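Local structure of polymeric Immunoglobulin Receptor (Oncorhynchus mykiss, 5F1S) at residues Val129-Leu134 / Tyr194-Gly199; Val16-His21 / Ala104-Asn109; Val169-Arg172 / Ala178-Val181. The protein probably binds polymeric immunoglobulins for transport across mucosal epithelia, its ectodomain corresponding to the secretory component that accompanies them. One frame throughout, in Å; residues are numbered along the deposited sequence.

Interaction 1: residues Val129-Leu134 / Tyr194-Gly199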
ATOM      1  N   VAL A 129       4.907 -22.430  -1.543  1.00 39.83           N
ATOM      2  CA  VAL A 129       4.407 -21.109  -1.901  1.00 38.91           C
ATOM      3  C   VAL A 129       4.569 -20.192  -0.703  1.00 37.68           C
ATOM      4  O   VAL A 129       4.676 -20.640   0.442  1.00 39.32           O
ATOM      5  CB  VAL A 129       2.936 -21.136  -2.367  1.00 38.22           C
ATOM      6  CG1 VAL A 129       2.844 -21.910  -3.651  1.00 40.97           C
ATOM      7  CG2 VAL A 129       2.026 -21.744  -1.311  1.00 38.50           C
ATOM      8  N   THR A 130       4.589 -18.896  -0.988  1.00 38.11           N
ATOM      9  CA  THR A 130       4.703 -17.868   0.036  1.00 37.02           C
ATOM     10  C   THR A 130       3.572 -16.866  -0.107  1.00 36.41           C
ATOM     11  O   THR A 130       3.185 -16.494  -1.209  1.00 38.95           O
ATOM     12  CB  THR A 130       6.008 -17.154  -0.023  1.00 39.53           C
ATOM     13  OG1 THR A 130       6.110 -16.500  -1.285  1.00 48.49           O
ATOM     14  CG2 THR A 130       7.120 -18.166   0.184  1.00 40.04           C
ATOM     15  N   VAL A 131       3.026 -16.490   1.031  1.00 34.33           N
ATOM     16  CA  VAL A 131       1.991 -15.478   1.165  1.00 32.16           C
ATOM     17  C   VAL A 131       2.643 -14.291   1.845  1.00 37.23           C
ATOM     18  O   VAL A 131       3.314 -14.464   2.869  1.00 36.03           O
ATOM     19  CB  VAL A 131       0.821 -15.999   2.018  1.00 34.52           C
ATOM     20  CG1 VAL A 131      -0.231 -14.924   2.237  1.00 36.09           C
ATOM     21  CG2 VAL A 131       0.197 -17.268   1.429  1.00 33.47           C
ATOM     22  N   GLN A 132       2.441 -13.099   1.307  1.00 35.15           N
ATOM     23  CA  GLN A 132       3.026 -11.909   1.911  1.00 38.75           C
ATOM     24  C   GLN A 132       1.912 -11.065   2.507  1.00 38.99           C
ATOM     25  O   GLN A 132       1.115 -10.457   1.780  1.00 36.70           O
ATOM     26  CB  GLN A 132       3.851 -11.078   0.937  1.00 42.74           C
ATOM     27  CG  GLN A 132       4.670 -10.034   1.775  1.00 51.21           C
ATOM     28  CD  GLN A 132       5.779  -9.349   0.998  1.00 59.22           C
ATOM     29  OE1 GLN A 132       6.095  -9.729  -0.128  1.00 73.70           O
ATOM     30  NE2 GLN A 132       6.382  -8.344   1.610  1.00 58.59           N
ATOM     31  N   CYS A 133       1.837 -11.063   3.829  1.00 33.97           N
ATOM     32  CA  CYS A 133       0.835 -10.317   4.557  1.00 33.53           C
ATOM     33  C   CYS A 133       1.417  -8.975   4.973  1.00 36.42           C
ATOM     34  O   CYS A 133       2.435  -8.927   5.671  1.00 38.17           O
ATOM     35  CB  CYS A 133       0.379 -11.058   5.801  1.00 34.53           C
ATOM     36  SG  CYS A 133       0.117 -12.899   5.686  1.00 55.42           S
ATOM     37  N   LEU A 134       0.760  -7.904   4.591  1.00 33.26           N
ATOM     38  CA  LEU A 134       1.195  -6.557   4.914  1.00 35.48           C
ATOM     39  C   LEU A 134       0.398  -6.011   6.082  1.00 33.87           C
ATOM     40  O   LEU A 134      -0.766  -6.358   6.270  1.00 32.44           O
ATOM     41  CB  LEU A 134       0.998  -5.636   3.722  1.00 36.12           C
ATOM     42  CG  LEU A 134       1.529  -6.193   2.400  1.00 40.91           C
ATOM     43  CD1 LEU A 134       1.157  -5.189   1.300  1.00 43.11           C
ATOM     44  CD2 LEU A 134       3.024  -6.342   2.456  1.00 39.18           C
ATOM     45  N   TYR A 194      -7.851 -19.070   4.312  1.00 30.09           N
ATOM     46  CA  TYR A 194      -6.981 -18.822   5.458  1.00 32.55           C
ATOM     47  C   TYR A 194      -7.078 -17.357   5.845  1.00 30.55           C
ATOM     48  O   TYR A 194      -7.591 -16.521   5.098  1.00 31.12           O
ATOM     49  CB  TYR A 194      -5.517 -19.125   5.133  1.00 32.71           C
ATOM     50  CG  TYR A 194      -5.262 -20.590   4.890  1.00 32.94           C
ATOM     51  CD1 TYR A 194      -4.779 -21.403   5.922  1.00 32.69           C
ATOM     52  CD2 TYR A 194      -5.543 -21.174   3.636  1.00 34.45           C
ATOM     53  CE1 TYR A 194      -4.563 -22.747   5.719  1.00 35.00           C
ATOM     54  CE2 TYR A 194      -5.346 -22.523   3.416  1.00 31.85           C
ATOM     55  CZ  TYR A 194      -4.834 -23.310   4.469  1.00 37.47           C
ATOM     56  OH  TYR A 194      -4.614 -24.647   4.316  1.00 37.69           O
ATOM     57  N   TRP A 195      -6.472 -17.033   6.983  1.00 29.86           N
ATOM     58  CA  TRP A 195      -6.371 -15.672   7.462  1.00 31.23           C
ATOM     59  C   TRP A 195      -4.923 -15.338   7.782  1.00 31.30           C
ATOM     60  O   TRP A 195      -4.240 -16.140   8.439  1.00 33.06           O
ATOM     61  CB  TRP A 195      -7.189 -15.470   8.733  1.00 31.72           C
ATOM     62  CG  TRP A 195      -8.629 -15.679   8.684  1.00 31.88           C
ATOM     63  CD1 TRP A 195      -9.308 -16.713   9.245  1.00 34.58           C
ATOM     64  CD2 TRP A 195      -9.597 -14.845   8.066  1.00 32.93           C
ATOM     65  NE1 TRP A 195     -10.663 -16.561   9.035  1.00 33.48           N
ATOM     66  CE2 TRP A 195     -10.870 -15.407   8.341  1.00 32.48           C
ATOM     67  CE3 TRP A 195      -9.535 -13.661   7.344  1.00 29.36           C
ATOM     68  CZ2 TRP A 195     -12.045 -14.854   7.867  1.00 35.87           C
ATOM     69  CZ3 TRP A 195     -10.749 -13.080   6.898  1.00 34.35           C
ATOM     70  CH2 TRP A 195     -11.965 -13.676   7.175  1.00 35.09           C
ATOM     71  N   CYS A 196      -4.470 -14.163   7.319  1.00 31.37           N
ATOM     72  CA  CYS A 196      -3.369 -13.417   7.931  1.00 31.64           C
ATOM     73  C   CYS A 196      -4.004 -12.553   9.003  1.00 30.76           C
ATOM     74  O   CYS A 196      -4.964 -11.852   8.719  1.00 32.39           O
ATOM     75  CB  CYS A 196      -2.645 -12.492   6.923  1.00 35.94           C
ATOM     76  SG  CYS A 196      -1.839 -13.240   5.569  1.00 50.45           S
ATOM     77  N   ALA A 197      -3.469 -12.553  10.230  1.00 31.43           N
ATOM     78  CA  ALA A 197      -4.164 -11.794  11.259  1.00 33.70           C
ATOM     79  C   ALA A 197      -3.170 -11.238  12.270  1.00 33.64           C
ATOM     80  O   ALA A 197      -2.055 -11.733  12.413  1.00 33.42           O
ATOM     81  CB  ALA A 197      -5.229 -12.601  12.043  1.00 38.09           C
ATOM     82  N   ALA A 198      -3.571 -10.134  12.866  1.00 33.48           N
ATOM     83  CA  ALA A 198      -2.824  -9.497  13.950  1.00 35.58           C
ATOM     84  C   ALA A 198      -3.843  -8.752  14.789  1.00 40.57           C
ATOM     85  O   ALA A 198      -4.733  -8.090  14.250  1.00 36.12           O
ATOM     86  CB  ALA A 198      -1.726  -8.575  13.424  1.00 37.39           C
ATOM     87  N   GLY A 199      -3.757  -8.888  16.108  1.00 42.49           N
ATOM     88  CA  GLY A 199      -4.833  -8.293  16.887  1.00 39.23           C
ATOM     89  C   GLY A 199      -6.188  -8.796  16.435  1.00 39.37           C
ATOM     90  O   GLY A 199      -6.379  -9.987  16.178  1.00 39.81           O
TER
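Cys133 and Cys196 are joined by a disulfide, SG to SG at 2.0 Å, and this covalent link makes up nearly the whole contact between 129-134 and 194-199. Both cysteine side chains leave the backbone toward the other strand, and both hold SG anti to the carbonyl carbon, with chi1 -41° for Cys133 and -63° for Cys196. The CB-SG-SG-CB torsion, -55°, is well short of the roughly 90° usual for disulfides. The CB atoms of Cys133 and Cys196 lie 3.5 Å apart. Between the CA atoms of Cys133 and Cys196 the distance is 6.2 Å. Val131, two residues earlier on the same face of its strand, adds the one other touch. Its CG1 methyl packs against Cys196 SG at 4.1 Å, alongside the bridge. The sulfurs thus sit in an apolar setting, and all three touching residues are buried. Trp146 of strand 144-148 touches both Val131 and Cys196; Phe179 lies against Cys133, and Val203 against Cys196. Strands 129-135 and 192-198 belong to different sheets, so the bond ties one sheet to the other through the domain interior. A disulfide between strands B and F beside a core tryptophan is the classic central pin of the immunoglobulin V-set beta sandwich.

Interaction 2: residues Val16-His21 / Ala104-Asn109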
ATOM      1  N   VAL A  16       3.613   7.176  -0.326  1.00 31.59           N
ATOM      2  CA  VAL A  16       3.099   7.169  -1.687  1.00 31.66           C
ATOM      3  C   VAL A  16       3.955   8.067  -2.568  1.00 32.63           C
ATOM      4  O   VAL A  16       4.533   9.051  -2.113  1.00 30.17           O
ATOM      5  CB  VAL A  16       1.621   7.605  -1.791  1.00 34.61           C
ATOM      6  CG1 VAL A  16       0.706   6.599  -1.064  1.00 37.27           C
ATOM      7  CG2 VAL A  16       1.412   9.005  -1.265  1.00 31.78           C
ATOM      8  N   MET A  17       4.009   7.705  -3.839  1.00 29.27           N
ATOM      9  CA  MET A  17       4.720   8.453  -4.870  1.00 29.61           C
ATOM     10  C   MET A  17       3.696   8.730  -5.955  1.00 31.65           C
ATOM     11  O   MET A  17       3.223   7.783  -6.590  1.00 32.76           O
ATOM     12  CB  MET A  17       5.911   7.664  -5.432  1.00 31.12           C
ATOM     13  CG  MET A  17       6.626   8.406  -6.522  1.00 31.57           C
ATOM     14  SD  MET A  17       7.980   7.328  -7.235  1.00 42.69           S
ATOM     15  CE  MET A  17       7.072   6.169  -8.099  1.00 40.79           C
ATOM     16  N   ILE A  18       3.341   9.998  -6.146  1.00 28.71           N
ATOM     17  CA  ILE A  18       2.202  10.402  -6.961  1.00 27.62           C
ATOM     18  C   ILE A  18       2.734  11.187  -8.156  1.00 26.29           C
ATOM     19  O   ILE A  18       3.289  12.274  -7.960  1.00 28.10           O
ATOM     20  CB  ILE A  18       1.210  11.256  -6.156  1.00 28.87           C
ATOM     21  CG1 ILE A  18       0.667  10.378  -5.025  1.00 35.90           C
ATOM     22  CG2 ILE A  18       0.120  11.773  -7.036  1.00 31.07           C
ATOM     23  CD1 ILE A  18       0.024  11.171  -3.940  1.00 52.59           C
ATOM     24  N   PRO A  19       2.513  10.717  -9.385  1.00 29.14           N
ATOM     25  CA  PRO A  19       2.821  11.540 -10.575  1.00 27.38           C
ATOM     26  C   PRO A  19       1.701  12.512 -10.894  1.00 32.34           C
ATOM     27  O   PRO A  19       0.541  12.108 -11.090  1.00 32.15           O
ATOM     28  CB  PRO A  19       2.964  10.497 -11.690  1.00 28.27           C
ATOM     29  CG  PRO A  19       1.920   9.420 -11.292  1.00 32.37           C
ATOM     30  CD  PRO A  19       1.983   9.384  -9.773  1.00 30.23           C
ATOM     31  N   CYS A  20       2.089  13.762 -11.128  1.00 28.86           N
ATOM     32  CA  CYS A  20       1.212  14.801 -11.631  1.00 28.69           C
ATOM     33  C   CYS A  20       1.722  15.153 -13.015  1.00 30.29           C
ATOM     34  O   CYS A  20       2.680  15.936 -13.139  1.00 28.74           O
ATOM     35  CB  CYS A  20       1.235  16.029 -10.724  1.00 30.15           C
ATOM     36  SG  CYS A  20       0.597  15.775  -9.017  1.00 32.62           S
ATOM     37  N   HIS A  21       1.086  14.592 -14.036  1.00 28.83           N
ATOM     38  CA  HIS A  21       1.498  14.810 -15.414  1.00 30.56           C
ATOM     39  C   HIS A  21       0.828  16.077 -15.944  1.00 30.66           C
ATOM     40  O   HIS A  21      -0.300  16.409 -15.585  1.00 30.17           O
ATOM     41  CB  HIS A  21       1.166  13.618 -16.323  1.00 31.42           C
ATOM     42  CG  HIS A  21       2.091  12.440 -16.143  1.00 34.17           C
ATOM     43  ND1 HIS A  21       3.250  12.261 -16.878  1.00 39.41           N
ATOM     44  CD2 HIS A  21       2.026  11.404 -15.290  1.00 31.47           C
ATOM     45  CE1 HIS A  21       3.846  11.147 -16.485  1.00 33.02           C
ATOM     46  NE2 HIS A  21       3.107  10.602 -15.539  1.00 36.14           N
ATOM     47  N   ALA A 104      -5.660  18.713 -10.744  1.00 31.47           N
ATOM     48  CA  ALA A 104      -6.250  17.384 -10.806  1.00 32.60           C
ATOM     49  C   ALA A 104      -6.317  16.874  -9.374  1.00 33.22           C
ATOM     50  O   ALA A 104      -5.415  17.162  -8.581  1.00 34.16           O
ATOM     51  CB  ALA A 104      -5.454  16.424 -11.714  1.00 33.41           C
ATOM     52  N   SER A 105      -7.403  16.175  -9.012  1.00 30.46           N
ATOM     53  CA  SER A 105      -7.538  15.724  -7.639  1.00 31.70           C
ATOM     54  C   SER A 105      -7.376  14.208  -7.540  1.00 29.67           C
ATOM     55  O   SER A 105      -7.577  13.457  -8.500  1.00 33.18           O
ATOM     56  CB  SER A 105      -8.903  16.073  -7.043  1.00 36.36           C
ATOM     57  OG  SER A 105      -9.904  15.551  -7.897  1.00 38.76           O
ATOM     58  N   LEU A 106      -7.135  13.759  -6.317  1.00 31.96           N
ATOM     59  CA  LEU A 106      -7.301  12.340  -6.021  1.00 35.32           C
ATOM     60  C   LEU A 106      -7.493  12.215  -4.527  1.00 31.96           C
ATOM     61  O   LEU A 106      -7.126  13.096  -3.750  1.00 30.16           O
ATOM     62  CB  LEU A 106      -6.140  11.474  -6.480  1.00 37.97           C
ATOM     63  CG  LEU A 106      -4.974  11.402  -5.488  1.00 38.96           C
ATOM     64  CD1 LEU A 106      -3.968  10.438  -5.950  1.00 44.17           C
ATOM     65  CD2 LEU A 106      -4.400  12.781  -5.379  1.00 40.27           C
ATOM     66  N   HIS A 107      -8.075  11.094  -4.134  1.00 32.93           N
ATOM     67  CA  HIS A 107      -8.357  10.843  -2.740  1.00 32.29           C
ATOM     68  C   HIS A 107      -7.353   9.818  -2.247  1.00 31.19           C
ATOM     69  O   HIS A 107      -7.062   8.857  -2.945  1.00 30.84           O
ATOM     70  CB  HIS A 107      -9.792  10.316  -2.515  1.00 34.63           C
ATOM     71  CG  HIS A 107     -10.140  10.165  -1.065  1.00 33.91           C
ATOM     72  ND1 HIS A 107      -9.999   8.973  -0.386  1.00 34.92           N
ATOM     73  CD2 HIS A 107     -10.579  11.068  -0.156  1.00 33.69           C
ATOM     74  CE1 HIS A 107     -10.352   9.146   0.879  1.00 35.84           C
ATOM     75  NE2 HIS A 107     -10.700  10.410   1.043  1.00 35.83           N
ATOM     76  N   ILE A 108      -6.836  10.035  -1.045  1.00 31.38           N
ATOM     77  CA  ILE A 108      -5.914   9.105  -0.393  1.00 31.83           C
ATOM     78  C   ILE A 108      -6.591   8.619   0.887  1.00 31.11           C
ATOM     79  O   ILE A 108      -6.969   9.426   1.738  1.00 31.90           O
ATOM     80  CB  ILE A 108      -4.558   9.759  -0.060  1.00 31.38           C
ATOM     81  CG1 ILE A 108      -3.907  10.305  -1.314  1.00 34.24           C
ATOM     82  CG2 ILE A 108      -3.659   8.769   0.629  1.00 33.85           C
ATOM     83  CD1 ILE A 108      -2.535  11.106  -1.062  1.00 35.66           C
ATOM     84  N   ASN A 109      -6.768   7.308   1.003  1.00 31.45           N
ATOM     85  CA  ASN A 109      -7.389   6.705   2.186  1.00 32.66           C
ATOM     86  C   ASN A 109      -6.301   5.939   2.909  1.00 31.74           C
ATOM     87  O   ASN A 109      -5.767   4.969   2.369  1.00 35.39           O
ATOM     88  CB  ASN A 109      -8.538   5.783   1.770  1.00 36.27           C
ATOM     89  CG  ASN A 109      -9.300   5.245   2.968  1.00 37.82           C
ATOM     90  OD1 ASN A 109      -9.339   5.884   4.025  1.00 44.12           O
ATOM     91  ND2 ASN A 109      -9.886   4.064   2.811  1.00 44.15           N
TER
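Ile18 and Ile108 each hold CG1 anti to their own carbonyl carbon, with chi1 -63° and -58°, and carry the chain on almost fully extended to CD1, so the two side chains reach across the domain interior and meet tip to tip. Their CD1 methyls lie 3.9 Å apart, the closest approach in this contact. The setting is the hydrophobic core of an immunoglobulin V-set beta sandwich: strand 16-22, the B strand, lies in one sheet, and strand 103-111, the G strand, in the other. The two segments run nearly antiparallel, at 160°, with their axes 9.4 Å apart, about twice the spacing of hydrogen-bonded neighbours. What joins them is therefore side chain against side chain, with the backbones well separated: even the CA atoms of Val16 and Ile108, the nearest to each other, are 9.3 Å apart. Val16, Ile18, Leu106 and Ile108 all start out toward the opposite segment. Ile18 divides its work between its two branches, CD1 going to Ile108 while the CG2 methyl faces Leu106 CD1 at 4.4 Å. Two aromatic residues from the sheet of 103-111 extend the core: Trp33 touches Ile18 and Leu106, and Tyr88 touches Leu106 and Ile108. Cys20 points off to the side of strand 103-111 and forms its disulfide with Cys90 of strand 86-92, which neighbours strand 103-111, so this disulfide also links the two sheets. Toward the other end Val16 is partly exposed and also touches Leu80. Ile108 CD1 serves this end too: besides the methyl of Ile18 it approaches Val16 CG2, at 4.5 Å.

Interaction 3: residues Val169-Arg172 / Ala178-Val181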
ATOM      1  N   VAL A 169       5.320 -25.157   7.804  1.00 44.58           N
ATOM      2  CA  VAL A 169       5.049 -23.730   7.663  1.00 44.26           C
ATOM      3  C   VAL A 169       6.146 -22.943   8.356  1.00 46.39           C
ATOM      4  O   VAL A 169       6.549 -23.287   9.471  1.00 45.54           O
ATOM      5  CB  VAL A 169       3.675 -23.375   8.263  1.00 43.96           C
ATOM      6  CG1 VAL A 169       3.448 -21.850   8.223  1.00 44.71           C
ATOM      7  CG2 VAL A 169       2.548 -24.139   7.536  1.00 44.38           C
ATOM      8  N   GLU A 170       6.610 -21.877   7.704  1.00 42.03           N
ATOM      9  CA  GLU A 170       7.454 -20.880   8.349  1.00 45.16           C
ATOM     10  C   GLU A 170       6.792 -19.505   8.246  1.00 46.02           C
ATOM     11  O   GLU A 170       6.247 -19.135   7.195  1.00 42.53           O
ATOM     12  CB  GLU A 170       8.840 -20.842   7.733  1.00 47.96           C
ATOM     13  CG  GLU A 170       9.759 -19.751   8.360  1.00 52.60           C
ATOM     14  CD  GLU A 170      11.076 -19.571   7.632  1.00 60.11           C
ATOM     15  OE1 GLU A 170      11.433 -20.459   6.830  1.00 65.31           O
ATOM     16  OE2 GLU A 170      11.749 -18.532   7.861  1.00 65.43           O
ATOM     17  N   ILE A 171       6.806 -18.763   9.348  1.00 41.26           N
ATOM     18  CA  ILE A 171       6.391 -17.368   9.334  1.00 39.68           C
ATOM     19  C   ILE A 171       7.585 -16.519   9.725  1.00 46.85           C
ATOM     20  O   ILE A 171       8.273 -16.831  10.711  1.00 41.65           O
ATOM     21  CB  ILE A 171       5.205 -17.115  10.274  1.00 38.37           C
ATOM     22  CG1 ILE A 171       4.067 -18.103  10.019  1.00 37.50           C
ATOM     23  CG2 ILE A 171       4.736 -15.662  10.122  1.00 39.60           C
ATOM     24  CD1 ILE A 171       2.920 -18.054  11.061  1.00 38.51           C
ATOM     25  N   ARG A 172       7.817 -15.449   8.960  1.00 40.98           N
ATOM     26  CA  ARG A 172       8.880 -14.493   9.228  1.00 45.19           C
ATOM     27  C   ARG A 172       8.287 -13.092   9.160  1.00 42.10           C
ATOM     28  O   ARG A 172       7.897 -12.621   8.081  1.00 40.81           O
ATOM     29  CB  ARG A 172      10.032 -14.656   8.241  1.00 50.51           C
ATOM     30  CG  ARG A 172      11.195 -13.701   8.515  1.00 67.74           C
ATOM     31  CD  ARG A 172      12.374 -13.969   7.599  1.00 96.66           C
ATOM     32  NE  ARG A 172      13.493 -13.074   7.884  1.00119.71           N
ATOM     33  CZ  ARG A 172      14.676 -13.132   7.277  1.00129.39           C
ATOM     34  NH1 ARG A 172      14.910 -14.046   6.346  1.00146.24           N
ATOM     35  NH2 ARG A 172      15.629 -12.273   7.605  1.00128.85           N
ATOM     36  N   ALA A 178       5.561  -6.179   7.182  1.00 36.30           N
ATOM     37  CA  ALA A 178       5.039  -7.340   6.487  1.00 36.31           C
ATOM     38  C   ALA A 178       5.515  -8.581   7.190  1.00 37.37           C
ATOM     39  O   ALA A 178       6.598  -8.590   7.788  1.00 35.12           O
ATOM     40  CB  ALA A 178       5.503  -7.415   5.027  1.00 38.65           C
ATOM     41  N   PHE A 179       4.706  -9.638   7.104  1.00 34.03           N
ATOM     42  CA  PHE A 179       5.187 -10.958   7.488  1.00 37.07           C
ATOM     43  C   PHE A 179       4.867 -11.928   6.376  1.00 37.51           C
ATOM     44  O   PHE A 179       3.851 -11.784   5.704  1.00 36.97           O
ATOM     45  CB  PHE A 179       4.614 -11.404   8.872  1.00 36.28           C
ATOM     46  CG  PHE A 179       3.091 -11.547   8.972  1.00 34.38           C
ATOM     47  CD1 PHE A 179       2.484 -12.792   8.858  1.00 37.12           C
ATOM     48  CD2 PHE A 179       2.304 -10.474   9.295  1.00 36.26           C
ATOM     49  CE1 PHE A 179       1.124 -12.941   9.015  1.00 33.30           C
ATOM     50  CE2 PHE A 179       0.931 -10.611   9.461  1.00 33.73           C
ATOM     51  CZ  PHE A 179       0.339 -11.852   9.330  1.00 33.48           C
ATOM     52  N   THR A 180       5.793 -12.834   6.105  1.00 37.05           N
ATOM     53  CA  THR A 180       5.627 -13.821   5.042  1.00 38.05           C
ATOM     54  C   THR A 180       5.314 -15.165   5.665  1.00 39.33           C
ATOM     55  O   THR A 180       5.895 -15.541   6.687  1.00 39.63           O
ATOM     56  CB  THR A 180       6.883 -13.938   4.177  1.00 44.24           C
ATOM     57  OG1 THR A 180       7.994 -14.291   5.008  1.00 56.84           O
ATOM     58  CG2 THR A 180       7.182 -12.608   3.517  1.00 43.29           C
ATOM     59  N   VAL A 181       4.409 -15.894   5.030  1.00 36.72           N
ATOM     60  CA  VAL A 181       4.018 -17.227   5.462  1.00 37.37           C
ATOM     61  C   VAL A 181       4.456 -18.147   4.334  1.00 39.15           C
ATOM     62  O   VAL A 181       3.994 -18.008   3.198  1.00 38.25           O
ATOM     63  CB  VAL A 181       2.508 -17.351   5.744  1.00 35.78           C
ATOM     64  CG1 VAL A 181       2.122 -18.781   6.192  1.00 35.69           C
ATOM     65  CG2 VAL A 181       2.037 -16.348   6.780  1.00 34.95           C
TER
HETATM   66  O   HOH W   1       8.228 -17.201   5.588  1.00 43.63           O
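Arg172 and Thr180 form an antiparallel hydrogen-bonded pair, with Arg172 N donating to Thr180 O at 3.0 Å and Thr180 N returning a bond to Arg172 O at 2.9 Å. One residue along, Ile171 and Val181 make a non-hydrogen-bonded pair, and there the backbones approach through CA-H...O contacts, such as Ile171 CA to Thr180 O at 3.3 Å. Polar side-chain contacts gather on the face of Arg172 and Thr180. With chi1 58°, Thr180 OG1 sits between its own backbone N and carbonyl carbon, where it lies 3.0 Å from a water. This water donates to Glu170 O at 3.2 Å and so bridges the strands. Arg172, whose extended chain leads away from the hairpin, is poorly ordered. Apolar contacts occupy the other face. Val169 CG1 meets Val181 CG1 at 3.9 Å, the two valines passing at a slant. Ile171 and Phe179 run alongside each other in the same direction, with Ile171 CG2 3.9 Å from Phe179 CD1. Trp146 of the opposing sheet packs against Ile171 and Val181, while strand 129-135 takes up the remaining backbone edge of 178-183. A partly exposed polar face over an apolar one turned to the opposing sheet marks this as the D-E hairpin of an immunoglobulin V-set sandwich.

Overall arrangement
Interactions 1 and 3 share one V-set domain, and interaction 2 belongs to the other; its centre lies about 28 and 32 Å from the centres of interactions 1 and 3. Interactions 1 and 2 both span the two sheets of a sandwich and use a B strand, but one does so by a covalent bridge and the other by methyl groups alone. Interaction 3 runs within a sheet, so paired backbone hydrogen bonds join apolar side-chain contacts. It includes the one exposed touching residue of the three, Arg172, whereas interaction 1 is wholly buried and interaction 2 nearly so. Nested in the chain loop closed by interaction 1, it touches it: Cys133 O and Val131 O probably accept from Phe179 N and Val181 N, each at 2.8 Å.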